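Local atomic coordinates of ABC sugar transporter, periplasmic sugar binding protein (Legionella pneumophila subsp. pneumophila, PDB entry 3ROT), a protein that probably binds carbohydrate in the periplasm as the solute-binding component of an ABC-type sugar importer. Residues N190-D201 against P219-T230; K118-T127 against L238-Q246. One frame throughout, in Å; residues are numbered along the deposited sequence.

Contact 1: N190-D201 against P219-T230; sequences NIIFCLTSQALD and PQVYSFDKTPNT
Ile192 and Tyr222 carry the middle of a parallel strand pairing. Ile192 N donates to Gln220 O (2.8 Å) and Ile192 O accepts from Tyr222 N (2.7 Å); Gln220 N to Asn190 O and Cys194 N to Tyr222 O extend it at either end. Connected through helix 197-208, the two strands form a beta-alpha-beta crossover in the parallel sheet of this periplasmic-binding-protein domain. Past the strands, one water accepts from Ser197 N and OG and donates to Asp225 OD2; Asp225 OD1 has a second partner in Gln245 NE2. Asn229 ND2 donates to Asp201 OD1 (3.3 Å) on the anti side of the carboxylate, a bent bond (138°). A second water bridges Asp201 OD1 and Thr227 OG1, a third Asp201 O and Asn229 ND2. The rings of Phe193 and Tyr222 lie obliquely on one sheet face, planes 32° apart. On the face bearing Ile192 and Val221, Ile192 CD1 meets Pro219 CG, just before the strand, at 3.5 Å, and Leu200 of helix 197-208 spreads CD1 onto Val221 CG1 and CD2 against Thr230. The strands are thus joined directly, their C-terminal loops and helix starts by bridging waters, one direct side-chain hydrogen bond and apolar packing.

Contact 2: K118-T127 against L238-Q246; sequences KLGEKALELT and LVNYVMDQQ
Lys122 lies over one face of the Tyr241 ring and touches it twice. Its CG sits 3.5 Å from the ring centroid in a CH-pi contact, and its chain, bent at three successive torsions after chi1, curls back to bring NZ over the same face, 3.6 Å from the centroid, as a cation-pi partner. NZ leans toward the phenol end, 3.2 Å from Tyr241 CZ. At the ring edge, Leu119 CD1 approaches Tyr241 CD2 at 3.9 Å, and the selenium of selenomethionine Met243 also lies in the ring plane. Leu119 CD1 continues onto Met243 CG at 3.7 Å, while Met243 CE packs tightly on Lys118 CG. Helix 112-126 covers strand 241-243, within this chain the edge strand of a parallel five-stranded sheet with strand order 2-1-3-4-5; the helix segment 118-126 and the strand run nearly antiparallel (171°) in the alpha/beta layering of periplasmic binding proteins. Toward the helix end, Leu126 CD1 rests on Tyr241 CB at 4.0 Å. Beyond it, Asn240 ND2 and Thr127 OG1 each hydrogen-bond to Tyr222 OH of the neighbouring strand, and Asn240 ND2 also binds Gln220 OE1. Backbone bonds from Tyr241 to Ser223, and from Met243 to Ser223 and Asp225, hold the strand in the sheet.

Contacts 1 and 2 have centres 9 Å apart and belong to the same five-stranded parallel sheet, in which strands 191-194, 220-224 and 241-243 are consecutive neighbours. Along the chain, helix 112-126 comes first and strand 241-243 last, so contact 1 is nested within the loop that contact 2 closes. Helix 112-126 spans both: Ala123 packs on Tyr222, and Leu119 on Phe224, on the sheet face that carries Phe193 and Tyr222. At the C-terminal ends of the strands, Gln245 NE2 meets Asp225 OD1 at 2.7 Å; Asp225 hydrogen-bonds a bound glycerol, probably from crystallisation, and Gln245 does so weakly, consistent with a pocket where a sugar could sit.

Contact 1: N190-D201 against P219-T230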
loop_
_atom_site.group_PDB
_atom_site.type_symbol
_atom_site.label_atom_id
_atom_site.label_comp_id
_atom_site.label_asym_id
_atom_site.label_seq_id
_atom_site.Cartn_x
_atom_site.Cartn_y
_atom_site.Cartn_z
ATOM N N ASN A 190 -26.418 -1.816 -2.312
ATOM C CA ASN A 190 -26.100 -2.861 -1.339
ATOM C C ASN A 190 -25.062 -3.877 -1.798
ATOM O O ASN A 190 -24.793 -4.865 -1.108
ATOM C CB ASN A 190 -27.379 -3.581 -0.883
ATOM C CG ASN A 190 -28.195 -4.146 -2.039
ATOM O OD1 ASN A 190 -27.860 -3.968 -3.212
ATOM N ND2 ASN A 190 -29.280 -4.832 -1.703
ATOM N N ILE A 191 -24.482 -3.636 -2.966
ATOM C CA ILE A 191 -23.450 -4.515 -3.477
ATOM C C ILE A 191 -22.295 -3.709 -4.041
ATOM O O ILE A 191 -22.495 -2.767 -4.813
ATOM C CB ILE A 191 -23.956 -5.446 -4.588
ATOM C CG1 ILE A 191 -24.971 -6.441 -4.031
ATOM C CG2 ILE A 191 -22.782 -6.208 -5.186
ATOM C CD1 ILE A 191 -25.338 -7.547 -5.017
ATOM N N ILE A 192 -21.083 -4.078 -3.641
ATOM C CA ILE A 192 -19.895 -3.411 -4.145
ATOM C C ILE A 192 -18.922 -4.428 -4.723
ATOM O O ILE A 192 -18.622 -5.455 -4.104
ATOM C CB ILE A 192 -19.174 -2.595 -3.056
ATOM C CG1 ILE A 192 -20.094 -1.478 -2.538
ATOM C CG2 ILE A 192 -17.896 -1.983 -3.636
ATOM C CD1 ILE A 192 -19.472 -0.591 -1.472
ATOM N N PHE A 193 -18.459 -4.138 -5.932
ATOM C CA PHE A 193 -17.498 -4.979 -6.629
ATOM C C PHE A 193 -16.192 -4.197 -6.732
ATOM O O PHE A 193 -16.167 -3.128 -7.338
ATOM C CB PHE A 193 -17.962 -5.281 -8.058
ATOM C CG PHE A 193 -19.102 -6.248 -8.154
ATOM C CD1 PHE A 193 -18.863 -7.619 -8.252
ATOM C CD2 PHE A 193 -20.416 -5.788 -8.193
ATOM C CE1 PHE A 193 -19.914 -8.518 -8.391
ATOM C CE2 PHE A 193 -21.474 -6.686 -8.333
ATOM C CZ PHE A 193 -21.218 -8.052 -8.432
ATOM N N CYS A 194 -15.116 -4.722 -6.154
ATOM C CA CYS A 194 -13.807 -4.063 -6.245
ATOM C C CYS A 194 -13.015 -4.810 -7.313
ATOM O O CYS A 194 -12.806 -6.021 -7.194
ATOM C CB CYS A 194 -13.059 -4.141 -4.924
ATOM S SG CYS A 194 -13.864 -3.273 -3.570
ATOM N N LEU A 195 -12.576 -4.090 -8.344
ATOM C CA LEU A 195 -11.835 -4.707 -9.435
ATOM C C LEU A 195 -10.447 -5.206 -9.036
ATOM O O LEU A 195 -9.899 -6.081 -9.693
ATOM C CB LEU A 195 -11.761 -3.749 -10.636
ATOM C CG LEU A 195 -13.149 -3.415 -11.224
ATOM C CD1 LEU A 195 -13.021 -2.501 -12.429
ATOM C CD2 LEU A 195 -13.856 -4.703 -11.614
ATOM N N THR A 196 -9.879 -4.643 -7.970
ATOM C CA THR A 196 -8.582 -5.106 -7.449
ATOM C C THR A 196 -8.535 -4.768 -5.961
ATOM O O THR A 196 -9.407 -4.053 -5.453
ATOM C CB THR A 196 -7.362 -4.429 -8.115
ATOM O OG1 THR A 196 -7.183 -3.125 -7.558
ATOM C CG2 THR A 196 -7.541 -4.316 -9.623
ATOM N N SER A 197 -7.518 -5.264 -5.265
ATOM C CA SER A 197 -7.392 -4.994 -3.840
ATOM C C SER A 197 -7.098 -3.514 -3.567
ATOM O O SER A 197 -7.298 -3.032 -2.450
ATOM C CB SER A 197 -6.302 -5.879 -3.230
ATOM O OG SER A 197 -5.050 -5.637 -3.837
ATOM N N GLN A 198 -6.639 -2.783 -4.579
ATOM C CA GLN A 198 -6.354 -1.355 -4.388
ATOM C C GLN A 198 -7.627 -0.570 -4.068
ATOM O O GLN A 198 -7.578 0.476 -3.411
ATOM C CB GLN A 198 -5.714 -0.758 -5.633
ATOM C CG GLN A 198 -4.396 -1.387 -6.030
ATOM C CD GLN A 198 -4.047 -1.054 -7.466
ATOM O OE1 GLN A 198 -4.818 -1.350 -8.393
ATOM N NE2 GLN A 198 -2.896 -0.431 -7.662
ATOM N N ALA A 199 -8.761 -1.055 -4.568
ATOM C CA ALA A 199 -10.036 -0.411 -4.291
ATOM C C ALA A 199 -10.534 -0.928 -2.944
ATOM O O ALA A 199 -11.067 -0.172 -2.130
ATOM C CB ALA A 199 -11.058 -0.740 -5.390
ATOM N N LEU A 200 -10.348 -2.223 -2.707
ATOM C CA LEU A 200 -10.804 -2.835 -1.465
ATOM C C LEU A 200 -10.152 -2.338 -0.167
ATOM O O LEU A 200 -10.859 -2.095 0.804
ATOM C CB LEU A 200 -10.677 -4.362 -1.544
ATOM C CG LEU A 200 -11.266 -5.114 -0.343
ATOM C CD1 LEU A 200 -12.755 -4.798 -0.205
ATOM C CD2 LEU A 200 -11.065 -6.616 -0.529
ATOM N N ASP A 201 -8.828 -2.181 -0.127
ATOM C CA ASP A 201 -8.180 -1.733 1.118
ATOM C C ASP A 201 -8.806 -0.492 1.756
ATOM O O ASP A 201 -9.248 -0.535 2.914
ATOM C CB ASP A 201 -6.685 -1.464 0.918
ATOM C CG ASP A 201 -5.903 -2.713 0.614
ATOM O OD1 ASP A 201 -6.183 -3.767 1.231
ATOM O OD2 ASP A 201 -4.988 -2.630 -0.236
ATOM N N PRO A 219 -22.673 -2.663 2.960
ATOM C CA PRO A 219 -22.965 -3.312 1.678
ATOM C C PRO A 219 -22.266 -4.669 1.574
ATOM O O PRO A 219 -21.339 -4.961 2.333
ATOM C CB PRO A 219 -22.409 -2.320 0.673
ATOM C CG PRO A 219 -21.148 -1.885 1.368
ATOM C CD PRO A 219 -21.629 -1.635 2.794
ATOM N N GLN A 220 -22.726 -5.494 0.640
ATOM C CA GLN A 220 -22.128 -6.801 0.413
ATOM C C GLN A 220 -21.003 -6.535 -0.557
ATOM O O GLN A 220 -21.218 -5.909 -1.593
ATOM C CB GLN A 220 -23.161 -7.754 -0.184
ATOM C CG GLN A 220 -24.328 -7.936 0.740
ATOM C CD GLN A 220 -23.881 -8.350 2.123
ATOM O OE1 GLN A 220 -23.472 -9.488 2.335
ATOM N NE2 GLN A 220 -23.940 -7.421 3.071
ATOM N N VAL A 221 -19.808 -7.017 -0.220
ATOM C CA VAL A 221 -18.624 -6.749 -1.015
ATOM C C VAL A 221 -17.971 -7.935 -1.731
ATOM O O VAL A 221 -17.802 -9.023 -1.172
ATOM C CB VAL A 221 -17.561 -6.050 -0.129
ATOM C CG1 VAL A 221 -16.337 -5.674 -0.962
ATOM C CG2 VAL A 221 -18.178 -4.816 0.528
ATOM N N TYR A 222 -17.586 -7.689 -2.975
ATOM C CA TYR A 222 -16.954 -8.698 -3.815
ATOM C C TYR A 222 -15.659 -8.135 -4.381
ATOM O O TYR A 222 -15.569 -6.942 -4.677
ATOM C CB TYR A 222 -17.926 -9.096 -4.931
ATOM C CG TYR A 222 -19.167 -9.739 -4.362
ATOM C CD1 TYR A 222 -19.218 -11.112 -4.140
ATOM C CD2 TYR A 222 -20.251 -8.960 -3.938
ATOM C CE1 TYR A 222 -20.299 -11.700 -3.506
ATOM C CE2 TYR A 222 -21.353 -9.545 -3.298
ATOM C CZ TYR A 222 -21.361 -10.917 -3.088
ATOM O OH TYR A 222 -22.414 -11.520 -2.459
ATOM N N SER A 223 -14.653 -8.982 -4.540
ATOM C CA SER A 223 -13.385 -8.477 -5.041
ATOM C C SER A 223 -12.540 -9.499 -5.807
ATOM O O SER A 223 -12.966 -10.631 -6.064
ATOM C CB SER A 223 -12.575 -7.906 -3.864
ATOM O OG SER A 223 -11.496 -7.113 -4.319
ATOM N N PHE A 224 -11.334 -9.067 -6.161
ATOM C CA PHE A 224 -10.367 -9.896 -6.867
ATOM C C PHE A 224 -9.075 -9.917 -6.063
ATOM O O PHE A 224 -8.661 -8.895 -5.520
ATOM C CB PHE A 224 -10.062 -9.310 -8.247
ATOM C CG PHE A 224 -11.151 -9.524 -9.259
ATOM C CD1 PHE A 224 -11.011 -10.485 -10.254
ATOM C CD2 PHE A 224 -12.315 -8.767 -9.219
ATOM C CE1 PHE A 224 -12.015 -10.693 -11.198
ATOM C CE2 PHE A 224 -13.324 -8.969 -10.158
ATOM C CZ PHE A 224 -13.169 -9.939 -11.151
ATOM N N ASP A 225 -8.458 -11.090 -5.993
ATOM C CA ASP A 225 -7.178 -11.290 -5.319
ATOM C C ASP A 225 -7.263 -11.413 -3.816
ATOM O O ASP A 225 -7.640 -10.465 -3.124
ATOM C CB ASP A 225 -6.206 -10.169 -5.686
ATOM C CG ASP A 225 -6.174 -9.897 -7.180
ATOM O OD1 ASP A 225 -6.238 -10.869 -7.965
ATOM O OD2 ASP A 225 -6.074 -8.714 -7.565
ATOM N N LYS A 226 -6.884 -12.587 -3.319
ATOM C CA LYS A 226 -6.920 -12.860 -1.893
ATOM C C LYS A 226 -5.647 -12.402 -1.183
ATOM O O LYS A 226 -4.811 -13.216 -0.801
ATOM C CB LYS A 226 -7.144 -14.355 -1.645
ATOM C CG LYS A 226 -8.520 -14.862 -2.080
ATOM C CD LYS A 226 -8.731 -16.325 -1.703
ATOM C CE LYS A 226 -10.125 -16.797 -2.102
ATOM N NZ LYS A 226 -10.383 -18.220 -1.735
ATOM N N THR A 227 -5.503 -11.090 -1.029
ATOM C CA THR A 227 -4.353 -10.507 -0.341
ATOM C C THR A 227 -4.606 -10.694 1.159
ATOM O O THR A 227 -5.732 -10.986 1.567
ATOM C CB THR A 227 -4.241 -8.996 -0.631
ATOM O OG1 THR A 227 -5.414 -8.338 -0.145
ATOM C CG2 THR A 227 -4.107 -8.737 -2.126
ATOM N N PRO A 228 -3.565 -10.536 1.995
ATOM C CA PRO A 228 -3.706 -10.693 3.446
ATOM C C PRO A 228 -4.884 -9.923 4.034
ATOM O O PRO A 228 -5.676 -10.472 4.796
ATOM C CB PRO A 228 -2.361 -10.196 3.970
ATOM C CG PRO A 228 -1.420 -10.700 2.905
ATOM C CD PRO A 228 -2.148 -10.340 1.623
ATOM N N ASN A 229 -5.004 -8.649 3.684
ATOM C CA ASN A 229 -6.104 -7.855 4.202
ATOM C C ASN A 229 -7.447 -8.347 3.660
ATOM O O ASN A 229 -8.450 -8.324 4.368
ATOM C CB ASN A 229 -5.927 -6.383 3.848
ATOM C CG ASN A 229 -6.794 -5.493 4.703
ATOM O OD1 ASN A 229 -6.740 -5.569 5.935
ATOM N ND2 ASN A 229 -7.609 -4.653 4.069
ATOM N N THR A 230 -7.460 -8.784 2.404
ATOM C CA THR A 230 -8.681 -9.292 1.780
ATOM C C THR A 230 -9.130 -10.559 2.519
ATOM O O THR A 230 -10.314 -10.738 2.813
ATOM C CB THR A 230 -8.446 -9.627 0.283
ATOM O OG1 THR A 230 -7.988 -8.450 -0.405
ATOM C CG2 THR A 230 -9.743 -10.122 -0.380
HETATM O O HOH W 1 -5.583 -6.712 -6.203
HETATM O O HOH W 2 -4.670 -5.710 0.079
HETATM O O HOH W 3 -8.213 -2.147 5.136
#

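Contact 2: K118-T127 against L238-Q246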
loop_
_atom_site.group_PDB
_atom_site.type_symbol
_atom_site.label_atom_id
_atom_site.label_comp_id
_atom_site.label_asym_id
_atom_site.label_seq_id
_atom_site.Cartn_x
_atom_site.Cartn_y
_atom_site.Cartn_z
ATOM N N LYS A 118 -18.207 -14.520 -13.784
ATOM C CA LYS A 118 -18.270 -15.439 -12.660
ATOM C C LYS A 118 -18.445 -14.715 -11.324
ATOM O O LYS A 118 -19.180 -15.178 -10.448
ATOM C CB LYS A 118 -17.007 -16.296 -12.630
ATOM C CG LYS A 118 -16.790 -17.039 -11.328
ATOM C CD LYS A 118 -17.793 -18.160 -11.121
ATOM C CE LYS A 118 -17.555 -18.831 -9.775
ATOM N NZ LYS A 118 -16.119 -19.220 -9.592
ATOM N N LEU A 119 -17.776 -13.580 -11.158
ATOM C CA LEU A 119 -17.911 -12.864 -9.899
ATOM C C LEU A 119 -19.328 -12.332 -9.815
ATOM O O LEU A 119 -19.959 -12.404 -8.771
ATOM C CB LEU A 119 -16.906 -11.718 -9.787
ATOM C CG LEU A 119 -16.886 -11.104 -8.383
ATOM C CD1 LEU A 119 -16.719 -12.220 -7.342
ATOM C CD2 LEU A 119 -15.763 -10.074 -8.277
ATOM N N GLY A 120 -19.814 -11.808 -10.935
ATOM C CA GLY A 120 -21.170 -11.296 -10.991
ATOM C C GLY A 120 -22.184 -12.363 -10.609
ATOM O O GLY A 120 -23.069 -12.103 -9.810
ATOM N N GLU A 121 -22.048 -13.568 -11.161
ATOM C CA GLU A 121 -22.975 -14.661 -10.862
ATOM C C GLU A 121 -22.928 -15.111 -9.399
ATOM O O GLU A 121 -23.949 -15.492 -8.825
ATOM C CB GLU A 121 -22.691 -15.871 -11.760
ATOM C CG GLU A 121 -22.800 -15.593 -13.247
ATOM C CD GLU A 121 -22.361 -16.777 -14.099
ATOM O OE1 GLU A 121 -21.288 -17.356 -13.818
ATOM O OE2 GLU A 121 -23.085 -17.124 -15.056
ATOM N N LYS A 122 -21.743 -15.075 -8.798
ATOM C CA LYS A 122 -21.596 -15.489 -7.410
ATOM C C LYS A 122 -22.241 -14.473 -6.462
ATOM O O LYS A 122 -22.891 -14.847 -5.486
ATOM C CB LYS A 122 -20.109 -15.671 -7.073
ATOM C CG LYS A 122 -19.823 -15.998 -5.615
ATOM C CD LYS A 122 -20.607 -17.200 -5.120
ATOM C CE LYS A 122 -20.450 -18.386 -6.051
ATOM N NZ LYS A 122 -19.021 -18.675 -6.321
ATOM N N ALA A 123 -22.060 -13.191 -6.757
ATOM C CA ALA A 123 -22.635 -12.130 -5.936
ATOM C C ALA A 123 -24.166 -12.199 -5.953
ATOM O O ALA A 123 -24.818 -11.921 -4.952
ATOM C CB ALA A 123 -22.166 -10.764 -6.441
ATOM N N LEU A 124 -24.740 -12.569 -7.094
ATOM C CA LEU A 124 -26.192 -12.656 -7.198
ATOM C C LEU A 124 -26.713 -13.871 -6.446
ATOM O O LEU A 124 -27.855 -13.886 -5.995
ATOM C CB LEU A 124 -26.629 -12.709 -8.663
ATOM C CG LEU A 124 -26.276 -11.458 -9.471
ATOM C CD1 LEU A 124 -26.960 -11.517 -10.819
ATOM C CD2 LEU A 124 -26.719 -10.212 -8.722
ATOM N N GLU A 125 -25.866 -14.883 -6.305
ATOM C CA GLU A 125 -26.234 -16.091 -5.577
ATOM C C GLU A 125 -26.163 -15.806 -4.077
ATOM O O GLU A 125 -27.099 -16.085 -3.327
ATOM C CB GLU A 125 -25.274 -17.232 -5.916
ATOM C CG GLU A 125 -25.590 -18.537 -5.216
ATOM C CD GLU A 125 -24.444 -19.536 -5.284
ATOM O OE1 GLU A 125 -23.830 -19.669 -6.364
ATOM O OE2 GLU A 125 -24.164 -20.197 -4.257
ATOM N N LEU A 126 -25.038 -15.243 -3.648
ATOM C CA LEU A 126 -24.823 -14.937 -2.245
ATOM C C LEU A 126 -25.590 -13.717 -1.748
ATOM O O LEU A 126 -25.845 -13.595 -0.554
ATOM C CB LEU A 126 -23.323 -14.754 -1.982
ATOM C CG LEU A 126 -22.462 -15.973 -2.337
ATOM C CD1 LEU A 126 -21.008 -15.693 -1.977
ATOM C CD2 LEU A 126 -22.963 -17.201 -1.591
ATOM N N THR A 127 -25.958 -12.820 -2.660
ATOM C CA THR A 127 -26.698 -11.615 -2.295
ATOM C C THR A 127 -28.013 -11.525 -3.089
ATOM O O THR A 127 -28.157 -10.692 -3.989
ATOM C CB THR A 127 -25.844 -10.344 -2.544
ATOM O OG1 THR A 127 -24.631 -10.420 -1.771
ATOM C CG2 THR A 127 -26.609 -9.094 -2.137
ATOM N N LEU A 238 -16.949 -9.294 6.103
ATOM C CA LEU A 238 -17.149 -7.948 5.589
ATOM C C LEU A 238 -17.047 -7.979 4.063
ATOM O O LEU A 238 -17.389 -7.015 3.390
ATOM C CB LEU A 238 -16.110 -6.992 6.188
ATOM C CG LEU A 238 -16.237 -6.752 7.697
ATOM C CD1 LEU A 238 -15.096 -5.856 8.170
ATOM C CD2 LEU A 238 -17.582 -6.111 8.008
ATOM N N VAL A 239 -16.558 -9.105 3.545
ATOM C CA VAL A 239 -16.394 -9.358 2.108
ATOM C C VAL A 239 -16.929 -10.778 1.901
ATOM O O VAL A 239 -16.537 -11.698 2.617
ATOM C CB VAL A 239 -14.898 -9.288 1.683
ATOM C CG1 VAL A 239 -14.715 -9.854 0.274
ATOM C CG2 VAL A 239 -14.412 -7.837 1.726
ATOM N N ASN A 240 -17.825 -10.943 0.931
ATOM C CA ASN A 240 -18.472 -12.230 0.657
ATOM C C ASN A 240 -17.737 -13.268 -0.185
ATOM O O ASN A 240 -17.774 -14.464 0.126
ATOM C CB ASN A 240 -19.839 -11.990 0.001
ATOM C CG ASN A 240 -20.895 -11.556 0.987
ATOM O OD1 ASN A 240 -20.591 -11.087 2.080
ATOM N ND2 ASN A 240 -22.153 -11.698 0.596
ATOM N N TYR A 241 -17.103 -12.818 -1.263
ATOM C CA TYR A 241 -16.421 -13.724 -2.168
ATOM C C TYR A 241 -15.347 -12.988 -2.949
ATOM O O TYR A 241 -15.548 -11.858 -3.395
ATOM C CB TYR A 241 -17.435 -14.314 -3.146
ATOM C CG TYR A 241 -16.959 -15.538 -3.876
ATOM C CD1 TYR A 241 -17.033 -16.795 -3.281
ATOM C CD2 TYR A 241 -16.437 -15.444 -5.163
ATOM C CE1 TYR A 241 -16.601 -17.932 -3.951
ATOM C CE2 TYR A 241 -16.002 -16.580 -5.843
ATOM C CZ TYR A 241 -16.091 -17.818 -5.229
ATOM O OH TYR A 241 -15.703 -18.950 -5.906
ATOM N N VAL A 242 -14.208 -13.642 -3.132
ATOM C CA VAL A 242 -13.098 -13.033 -3.853
ATOM C C VAL A 242 -12.517 -13.983 -4.886
ATOM O O VAL A 242 -12.239 -15.143 -4.585
ATOM C CB VAL A 242 -11.977 -12.627 -2.879
ATOM C CG1 VAL A 242 -10.818 -12.030 -3.641
ATOM C CG2 VAL A 242 -12.520 -11.627 -1.851
HETATM N N MSE A 243 -12.346 -13.479 -6.103
HETATM C CA MSE A 243 -11.786 -14.259 -7.190
HETATM C C MSE A 243 -10.284 -14.420 -6.990
HETATM O O MSE A 243 -9.581 -13.454 -6.704
HETATM C CB MSE A 243 -12.037 -13.564 -8.529
HETATM C CG MSE A 243 -13.512 -13.371 -8.872
HETATM SE SE MSE A 243 -14.417 -15.048 -8.909
HETATM C CE MSE A 243 -13.740 -15.712 -10.586
ATOM N N ASP A 244 -9.790 -15.638 -7.144
ATOM C CA ASP A 244 -8.362 -15.873 -6.995
ATOM C C ASP A 244 -7.744 -16.265 -8.337
ATOM O O ASP A 244 -8.152 -17.254 -8.938
ATOM C CB ASP A 244 -8.113 -16.976 -5.960
ATOM C CG ASP A 244 -6.636 -17.252 -5.756
ATOM O OD1 ASP A 244 -5.827 -16.316 -5.900
ATOM O OD2 ASP A 244 -6.281 -18.399 -5.438
ATOM N N GLN A 245 -6.770 -15.479 -8.797
ATOM C CA GLN A 245 -6.075 -15.752 -10.060
ATOM C C GLN A 245 -4.800 -16.585 -9.820
ATOM O O GLN A 245 -4.125 -16.965 -10.768
ATOM C CB GLN A 245 -5.648 -14.449 -10.751
ATOM C CG GLN A 245 -6.674 -13.335 -10.763
ATOM C CD GLN A 245 -6.140 -12.074 -11.426
ATOM O OE1 GLN A 245 -5.846 -12.071 -12.617
ATOM N NE2 GLN A 245 -6.005 -10.998 -10.650
ATOM N N GLN A 246 -4.480 -16.846 -8.555
ATOM C CA GLN A 246 -3.280 -17.605 -8.179
ATOM C C GLN A 246 -1.999 -16.981 -8.743
ATOM O O GLN A 246 -1.311 -17.596 -9.554
ATOM C CB GLN A 246 -3.375 -19.068 -8.649
ATOM C CG GLN A 246 -4.532 -19.838 -8.031
ATOM C CD GLN A 246 -4.383 -21.339 -8.154
ATOM O OE1 GLN A 246 -4.585 -21.918 -9.227
ATOM N NE2 GLN A 246 -4.019 -21.980 -7.051
#